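Local coordinates for protein HTH-type transcriptional regulator yiaJ (Escherichia coli, PDB 1YSQ) that represses, as a whole protein of which this is the C-terminal IclR-type domain, transcription of the yiaKLMNOPQRS operon, which may be involved in 2,3-diketo-L-gulonate use, at residues V135-I140 / E171-I176; K71-F76 / G142-A147; G26-F31 / L45-G50. All blocks are in the same frame, centred on the assembly; numbering follows the deposited sequence.

Contact 1 (V135-I140 / E171-I176)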
# COMPACT_ATOMS: atom_id res chain seq x y z
N VAL A 135 1.91 4.45 -0.66
CA VAL A 135 1.45 5.76 -1.11
C VAL A 135 0.24 5.63 -2.06
O VAL A 135 0.08 4.61 -2.73
CB VAL A 135 2.57 6.57 -1.85
CG1 VAL A 135 3.69 6.99 -0.90
CG2 VAL A 135 3.12 5.79 -3.06
N PRO A 136 -0.60 6.65 -2.12
CA PRO A 136 -1.71 6.69 -3.09
C PRO A 136 -1.26 7.01 -4.51
O PRO A 136 -0.23 7.66 -4.69
CB PRO A 136 -2.58 7.85 -2.56
CG PRO A 136 -1.58 8.78 -1.87
CD PRO A 136 -0.59 7.84 -1.23
N VAL A 137 -2.01 6.52 -5.51
CA VAL A 137 -1.89 6.97 -6.90
C VAL A 137 -3.20 7.71 -7.15
O VAL A 137 -4.27 7.13 -7.08
CB VAL A 137 -1.77 5.78 -7.90
CG1 VAL A 137 -1.83 6.27 -9.37
CG2 VAL A 137 -0.50 4.99 -7.62
N PHE A 138 -3.12 9.02 -7.37
CA PHE A 138 -4.33 9.82 -7.49
C PHE A 138 -4.85 9.83 -8.92
O PHE A 138 -4.05 9.84 -9.87
CB PHE A 138 -4.05 11.27 -7.04
CG PHE A 138 -3.82 11.43 -5.55
CD1 PHE A 138 -4.90 11.35 -4.66
CD2 PHE A 138 -2.54 11.67 -5.05
CE1 PHE A 138 -4.70 11.50 -3.27
CE2 PHE A 138 -2.32 11.82 -3.67
CZ PHE A 138 -3.42 11.73 -2.78
N ASP A 139 -6.17 9.83 -9.09
CA ASP A 139 -6.73 10.17 -10.41
C ASP A 139 -6.82 11.70 -10.56
O ASP A 139 -6.43 12.45 -9.64
CB ASP A 139 -8.05 9.45 -10.69
CG ASP A 139 -9.23 9.95 -9.84
OD1 ASP A 139 -9.18 11.04 -9.21
OD2 ASP A 139 -10.29 9.29 -9.76
N ILE A 140 -7.32 12.17 -11.70
CA ILE A 140 -7.39 13.62 -11.97
C ILE A 140 -8.24 14.38 -10.95
O ILE A 140 -8.06 15.58 -10.76
CB ILE A 140 -7.88 13.91 -13.43
CG1 ILE A 140 -9.13 13.10 -13.77
CG2 ILE A 140 -6.74 13.68 -14.45
CD1 ILE A 140 -10.04 13.76 -14.79
N GLU A 171 7.84 9.40 -5.72
CA GLU A 171 8.16 9.84 -7.08
C GLU A 171 7.58 8.86 -8.11
O GLU A 171 7.09 9.27 -9.17
CB GLU A 171 9.66 10.01 -7.25
CG GLU A 171 10.20 11.26 -6.58
CD GLU A 171 11.71 11.27 -6.44
OE1 GLU A 171 12.37 10.30 -6.86
OE2 GLU A 171 12.24 12.26 -5.90
N THR A 172 7.64 7.57 -7.79
CA THR A 172 7.07 6.51 -8.62
C THR A 172 5.55 6.67 -8.76
O THR A 172 5.04 6.69 -9.89
CB THR A 172 7.47 5.14 -8.05
OG1 THR A 172 8.90 4.98 -8.11
CG2 THR A 172 6.90 3.98 -8.89
N ALA A 173 4.83 6.80 -7.63
CA ALA A 173 3.39 7.02 -7.64
C ALA A 173 3.02 8.30 -8.41
O ALA A 173 2.06 8.30 -9.15
CB ALA A 173 2.82 7.08 -6.22
N GLN A 174 3.78 9.37 -8.21
CA GLN A 174 3.51 10.63 -8.90
C GLN A 174 3.58 10.48 -10.42
O GLN A 174 2.71 10.99 -11.13
CB GLN A 174 4.49 11.72 -8.45
CG GLN A 174 4.18 12.33 -7.08
CD GLN A 174 5.35 13.18 -6.54
OE1 GLN A 174 6.51 12.97 -6.91
NE2 GLN A 174 5.02 14.14 -5.69
N ALA A 175 4.60 9.77 -10.90
CA ALA A 175 4.78 9.54 -12.33
C ALA A 175 3.60 8.74 -12.93
O ALA A 175 3.05 9.12 -13.97
CB ALA A 175 6.11 8.82 -12.59
N ILE A 176 3.22 7.66 -12.25
CA ILE A 176 2.03 6.88 -12.62
C ILE A 176 0.76 7.75 -12.63
O ILE A 176 0.00 7.73 -13.60
CB ILE A 176 1.85 5.65 -11.68
CG1 ILE A 176 3.08 4.72 -11.76
CG2 ILE A 176 0.52 4.90 -11.99
CD1 ILE A 176 3.15 3.65 -10.65
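Strand 130-137 of the antiparallel sheet in this IclR C-terminal domain, a member of the GAF clan, is covered here by the long helix 162-182. The short segments run almost parallel, at 10°, with 7.8 Å between their axes at closest approach. Such close packing suits an alanine, and Ala173 directs its methyl toward the strand. Its CB lies 3.4 Å from Val135 CG2, tighter than usual for two carbons, and 3.5 Å from the backbone oxygen Pro136 O. With CG1 anti to the carbonyl carbon (chi1 -68°), Val135 has CG2 in the crowded position between its own N and carbonyl carbon, against Ala173. Val137, with CG1 anti to the backbone N (chi1 173°), divides its two methyls: CG2 rests more loosely against Ala173 CB at 4.2 Å, while CG1 meets Ile176 CG2 at 3.8 Å, the two side chains crossing at about a right angle. The beta-branched valines suit a strand, and Ile176, three residues on from Ala173, offers its CG2 branch to Val137, while Ala14 and Leu18 of helix 8-25 also touch its side chain.

No hydrogen bond joins the two segments, and the buried grip is wholly van der Waals. The opposite character prevails on the outer side: Glu171 and Gln174 are exposed on the helix, and beyond Val137 the chain leaves the strand and drifts from the helix through Asp139 to the exposed Ile140. A polar tie just past the packed patch marks this change, the backbone oxygen Phe138 O accepting a hydrogen bond from Ser177 OG.

Contact 2 (K71-F76 / G142-A147). With PO4 (phosphate ion), chain D.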
# COMPACT_ATOMS: atom_id res chain seq x y z
N LYS A 71 -5.29 0.88 4.12
CA LYS A 71 -5.47 2.01 5.03
C LYS A 71 -5.46 3.34 4.26
O LYS A 71 -6.23 4.26 4.58
CB LYS A 71 -4.42 1.99 6.14
CG LYS A 71 -4.66 0.86 7.14
CD LYS A 71 -3.74 0.96 8.38
CE LYS A 71 -2.27 0.76 7.97
NZ LYS A 71 -1.33 0.76 9.13
N ILE A 72 -4.63 3.43 3.23
CA ILE A 72 -4.65 4.61 2.34
C ILE A 72 -6.03 4.78 1.71
O ILE A 72 -6.59 5.88 1.72
CB ILE A 72 -3.55 4.48 1.28
CG1 ILE A 72 -2.19 4.75 1.92
CG2 ILE A 72 -3.78 5.44 0.08
CD1 ILE A 72 -1.03 4.33 1.06
N TYR A 73 -6.60 3.70 1.18
CA TYR A 73 -7.94 3.79 0.59
C TYR A 73 -8.95 4.31 1.60
O TYR A 73 -9.72 5.20 1.29
CB TYR A 73 -8.39 2.43 0.05
CG TYR A 73 -7.54 1.92 -1.10
CD1 TYR A 73 -7.16 2.78 -2.14
CD2 TYR A 73 -7.13 0.58 -1.16
CE1 TYR A 73 -6.38 2.31 -3.23
CE2 TYR A 73 -6.34 0.11 -2.23
CZ TYR A 73 -5.98 0.98 -3.26
OH TYR A 73 -5.22 0.52 -4.32
N MET A 74 -8.94 3.78 2.82
CA MET A 74 -9.87 4.29 3.85
C MET A 74 -9.57 5.75 4.25
O MET A 74 -10.50 6.54 4.47
CB MET A 74 -9.89 3.40 5.09
CG MET A 74 -10.65 2.05 4.86
SD MET A 74 -11.12 1.10 6.36
CE MET A 74 -9.63 0.90 7.04
N ALA A 75 -8.28 6.10 4.33
CA ALA A 75 -7.88 7.45 4.75
C ALA A 75 -8.38 8.52 3.79
O ALA A 75 -8.67 9.64 4.21
CB ALA A 75 -6.36 7.54 4.90
N PHE A 76 -8.47 8.18 2.51
CA PHE A 76 -8.99 9.12 1.51
C PHE A 76 -10.48 8.94 1.17
O PHE A 76 -11.04 9.68 0.34
CB PHE A 76 -8.12 9.07 0.26
CG PHE A 76 -6.81 9.79 0.44
CD1 PHE A 76 -6.66 11.09 -0.04
CD2 PHE A 76 -5.75 9.17 1.12
CE1 PHE A 76 -5.44 11.78 0.14
CE2 PHE A 76 -4.55 9.83 1.31
CZ PHE A 76 -4.39 11.15 0.83
N GLY A 142 -8.43 13.64 -7.66
CA GLY A 142 -7.94 13.45 -6.30
C GLY A 142 -8.51 12.25 -5.57
O GLY A 142 -8.31 12.10 -4.36
N ARG A 143 -9.21 11.38 -6.29
CA ARG A 143 -9.60 10.09 -5.73
C ARG A 143 -8.40 9.15 -5.82
O ARG A 143 -7.42 9.48 -6.49
CB ARG A 143 -10.82 9.52 -6.48
CG ARG A 143 -12.14 10.24 -6.13
CD ARG A 143 -13.28 9.88 -7.08
NE ARG A 143 -12.86 10.11 -8.48
CZ ARG A 143 -13.49 9.64 -9.56
NH1 ARG A 143 -14.60 8.91 -9.45
NH2 ARG A 143 -13.00 9.92 -10.76
N VAL A 144 -8.46 8.02 -5.13
CA VAL A 144 -7.35 7.07 -5.03
C VAL A 144 -7.77 5.68 -5.55
O VAL A 144 -8.20 4.81 -4.78
CB VAL A 144 -6.83 6.97 -3.56
CG1 VAL A 144 -5.58 6.06 -3.48
CG2 VAL A 144 -6.52 8.38 -2.98
N PRO A 145 -7.71 5.48 -6.86
CA PRO A 145 -8.07 4.18 -7.44
C PRO A 145 -7.01 3.07 -7.22
O PRO A 145 -7.36 1.89 -7.24
CB PRO A 145 -8.24 4.51 -8.93
CG PRO A 145 -7.27 5.63 -9.16
CD PRO A 145 -7.39 6.48 -7.90
N TYR A 146 -5.75 3.46 -7.02
CA TYR A 146 -4.62 2.51 -6.96
C TYR A 146 -3.64 3.00 -5.90
O TYR A 146 -3.69 4.15 -5.49
CB TYR A 146 -3.86 2.41 -8.30
CG TYR A 146 -4.75 2.15 -9.48
CD1 TYR A 146 -5.26 0.87 -9.72
CD2 TYR A 146 -5.12 3.18 -10.33
CE1 TYR A 146 -6.12 0.64 -10.78
CE2 TYR A 146 -5.97 2.95 -11.40
CZ TYR A 146 -6.46 1.68 -11.61
OH TYR A 146 -7.29 1.47 -12.67
N ALA A 147 -2.74 2.11 -5.49
CA ALA A 147 -1.75 2.45 -4.49
C ALA A 147 -0.51 1.59 -4.73
O ALA A 147 -0.59 0.51 -5.33
CB ALA A 147 -2.32 2.22 -3.08
P PO4 D . -10.65 5.89 -2.36
O1 PO4 D . -9.75 4.75 -2.79
O2 PO4 D . -10.14 6.50 -1.07
O3 PO4 D . -10.73 6.93 -3.46
O4 PO4 D . -12.01 5.28 -2.09
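A phosphate ion, probably taken up from the crystallisation liquor, sits between the C-terminal end of helix 68-75 and the loop that leads into strand 146-153, in the GAF-like fold of the IclR C-terminal domain. Val144 N points its hydrogen at phosphate O3, giving a fairly straight bond of 3.0 Å (N-H...O 164°). Two backbone oxygens also approach the ion: Val144 O is 2.5 Å from O1, and Tyr73 O is 2.7 Å from O2.

Beside the ion the contact is apolar, and Val144 carries it. With CG1 anti to its backbone N (chi1 -176°), it spreads its methyls over the helix: CG1 touches both Ile72 CG2 and Tyr73 CE1, the latter 3.8 Å away, while CG2 lies 3.7 Å from Phe76 CB. A compact, branched residue suits this spot, since CG1 serves Ile72 and Tyr73 while CG2 serves Phe76. The backbone oxygen Ile72 O lies at the edge of the Phe76 ring and in its plane, while Phe138 meets that ring edge-to-face.

Tyr73 reaches farthest. Its CG stands anti to the carbonyl carbon (chi1 -64°), and the ring extends past Val144 to the start of the strand, where Tyr146 C lies at its edge. The hydroxyl goes on to Ser32 OG of strand 28-35, with which it shares a hydrogen bond, so one side chain joins the helix to two strands. An alanine here would take away ring and hydroxyl, and would probably cost the tie to Ser32 and much of the cover over Val144 CG1. The small Ala147 lies close to the phenol end, its CB 3.9 Å from Tyr73 CZ and 3.6 Å from Tyr73 OH.

Contact 3 (G26-F31 / L45-G50)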
# COMPACT_ATOMS: atom_id res chain seq x y z
N GLY A 26 15.83 -2.48 -4.65
CA GLY A 26 16.10 -3.90 -4.43
C GLY A 26 14.98 -4.68 -3.75
O GLY A 26 15.09 -5.88 -3.52
N GLU A 27 13.89 -3.99 -3.42
CA GLU A 27 12.82 -4.55 -2.57
C GLU A 27 11.57 -4.95 -3.35
O GLU A 27 11.38 -4.54 -4.49
CB GLU A 27 12.40 -3.51 -1.51
CG GLU A 27 13.51 -3.00 -0.59
CD GLU A 27 14.09 -4.07 0.31
OE1 GLU A 27 13.64 -5.24 0.26
OE2 GLU A 27 15.03 -3.76 1.09
N THR A 28 10.71 -5.72 -2.68
CA THR A 28 9.37 -6.07 -3.16
C THR A 28 8.55 -4.83 -3.49
O THR A 28 8.41 -3.93 -2.63
CB THR A 28 8.61 -6.82 -2.07
OG1 THR A 28 9.28 -8.05 -1.74
CG2 THR A 28 7.18 -7.24 -2.57
N ILE A 29 7.99 -4.79 -4.71
CA ILE A 29 7.10 -3.70 -5.09
C ILE A 29 5.71 -4.27 -5.30
O ILE A 29 5.54 -5.23 -6.05
CB ILE A 29 7.60 -2.96 -6.39
CG1 ILE A 29 9.07 -2.51 -6.26
CG2 ILE A 29 6.66 -1.79 -6.77
CD1 ILE A 29 9.43 -1.66 -5.03
N ASN A 30 4.72 -3.68 -4.63
CA ASN A 30 3.31 -4.10 -4.73
C ASN A 30 2.50 -2.98 -5.36
O ASN A 30 2.74 -1.80 -5.09
CB ASN A 30 2.71 -4.34 -3.33
CG ASN A 30 3.59 -5.21 -2.45
OD1 ASN A 30 4.22 -4.73 -1.50
ND2 ASN A 30 3.66 -6.47 -2.78
N PHE A 31 1.52 -3.37 -6.16
CA PHE A 31 0.64 -2.39 -6.80
C PHE A 31 -0.78 -2.93 -6.74
O PHE A 31 -1.06 -4.02 -7.25
CB PHE A 31 1.07 -2.17 -8.25
CG PHE A 31 0.32 -1.09 -8.96
CD1 PHE A 31 0.36 0.23 -8.51
CD2 PHE A 31 -0.40 -1.37 -10.11
CE1 PHE A 31 -0.35 1.25 -9.19
CE2 PHE A 31 -1.10 -0.35 -10.79
CZ PHE A 31 -1.07 0.95 -10.33
N LEU A 45 6.32 -7.30 -7.91
CA LEU A 45 7.70 -7.65 -8.24
C LEU A 45 8.41 -8.14 -7.00
O LEU A 45 8.44 -7.48 -5.97
CB LEU A 45 8.47 -6.45 -8.84
CG LEU A 45 7.83 -5.85 -10.10
CD1 LEU A 45 8.43 -4.52 -10.46
CD2 LEU A 45 7.91 -6.83 -11.31
N GLU A 46 9.01 -9.33 -7.12
CA GLU A 46 9.82 -9.88 -6.05
C GLU A 46 11.09 -9.04 -5.86
O GLU A 46 11.49 -8.34 -6.79
CB GLU A 46 10.18 -11.34 -6.38
CG GLU A 46 8.99 -12.30 -6.34
CD GLU A 46 8.27 -12.33 -4.98
OE1 GLU A 46 8.93 -12.18 -3.93
OE2 GLU A 46 7.03 -12.52 -4.96
N PRO A 47 11.73 -9.10 -4.69
CA PRO A 47 12.96 -8.33 -4.47
C PRO A 47 14.10 -8.81 -5.39
O PRO A 47 14.07 -9.96 -5.86
CB PRO A 47 13.29 -8.62 -3.00
CG PRO A 47 12.65 -9.97 -2.72
CD PRO A 47 11.35 -9.90 -3.50
N THR A 48 15.07 -7.93 -5.65
CA THR A 48 16.27 -8.34 -6.37
C THR A 48 17.34 -8.67 -5.34
O THR A 48 17.54 -9.83 -5.01
CB THR A 48 16.77 -7.25 -7.35
OG1 THR A 48 16.91 -6.00 -6.66
CG2 THR A 48 15.73 -6.94 -8.41
N THR A 49 17.98 -7.64 -4.79
CA THR A 49 19.01 -7.86 -3.77
C THR A 49 18.39 -7.96 -2.38
O THR A 49 19.02 -8.49 -1.46
CB THR A 49 20.05 -6.75 -3.81
OG1 THR A 49 19.40 -5.48 -3.74
CG2 THR A 49 20.77 -6.72 -5.17
N GLY A 50 17.16 -7.47 -2.22
CA GLY A 50 16.46 -7.59 -0.96
C GLY A 50 16.23 -9.05 -0.62
O GLY A 50 16.02 -9.88 -1.51
O HOH W 1 8.06 -10.54 -1.91
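Thr28 lies near the start of strand 28-35 of the sheet, alongside the end of strand 38-45, its antiparallel hairpin partner. Its CB is 4.0 Å from Leu45 O. The methyl CG2, anti to the backbone N, comes nearer to that same oxygen, at 3.6 Å. The hydroxyl OG1, anti to the carbonyl carbon (chi1 -62°), lies beside the ring of Pro47, 3.3 Å from CD, and hydrogen-bonds at 2.8 Å to a water that donates to Glu46 OE1; the other carboxylate oxygen of Glu46 pairs with Lys44. A threonine thus offers one carbon branch and one polar branch to the turning chain.

Next to it Ile29 and Leu45 form an antiparallel hydrogen-bonded pair, with Leu45 N 2.9 Å from Ile29 O. At the other end Gly26 O accepts from both Thr48 N and Gly50 N, each donor above the carbonyl plane. Neither glycine could easily carry a CB: one on Gly26 would run into Thr49 OG1, one on Gly50 into Gly26 O. The open end of the hairpin is thereby held just after helix 8-25, whose Leu18 and Leu21 cover Ile29, while Ser151 of strand 146-153 hydrogen-bonds to Thr28 through the backbone.

In the fold
From the N terminus, helix 8-25 leads into contact 3, which closes a short loop: the hairpin of strands 28-35 and 38-45, together with the chain just after it. It is complete before the others begin. Contact 2 opens at 71-76, contact 1 opens at 135-140, contact 2 closes at 142-147 and contact 1 closes at 171-176, so these two cross. They meet through neighbouring strands 130-137 and 146-153, where Val137 N probably hydrogen-bonds to Tyr146 O at 2.9 Å. Contact 2 brings helix 68-75 to the sheet and contact 1 brings helix 162-182. Phe31, in the strand of contact 3, packs on Tyr146 and Val137, linking all three.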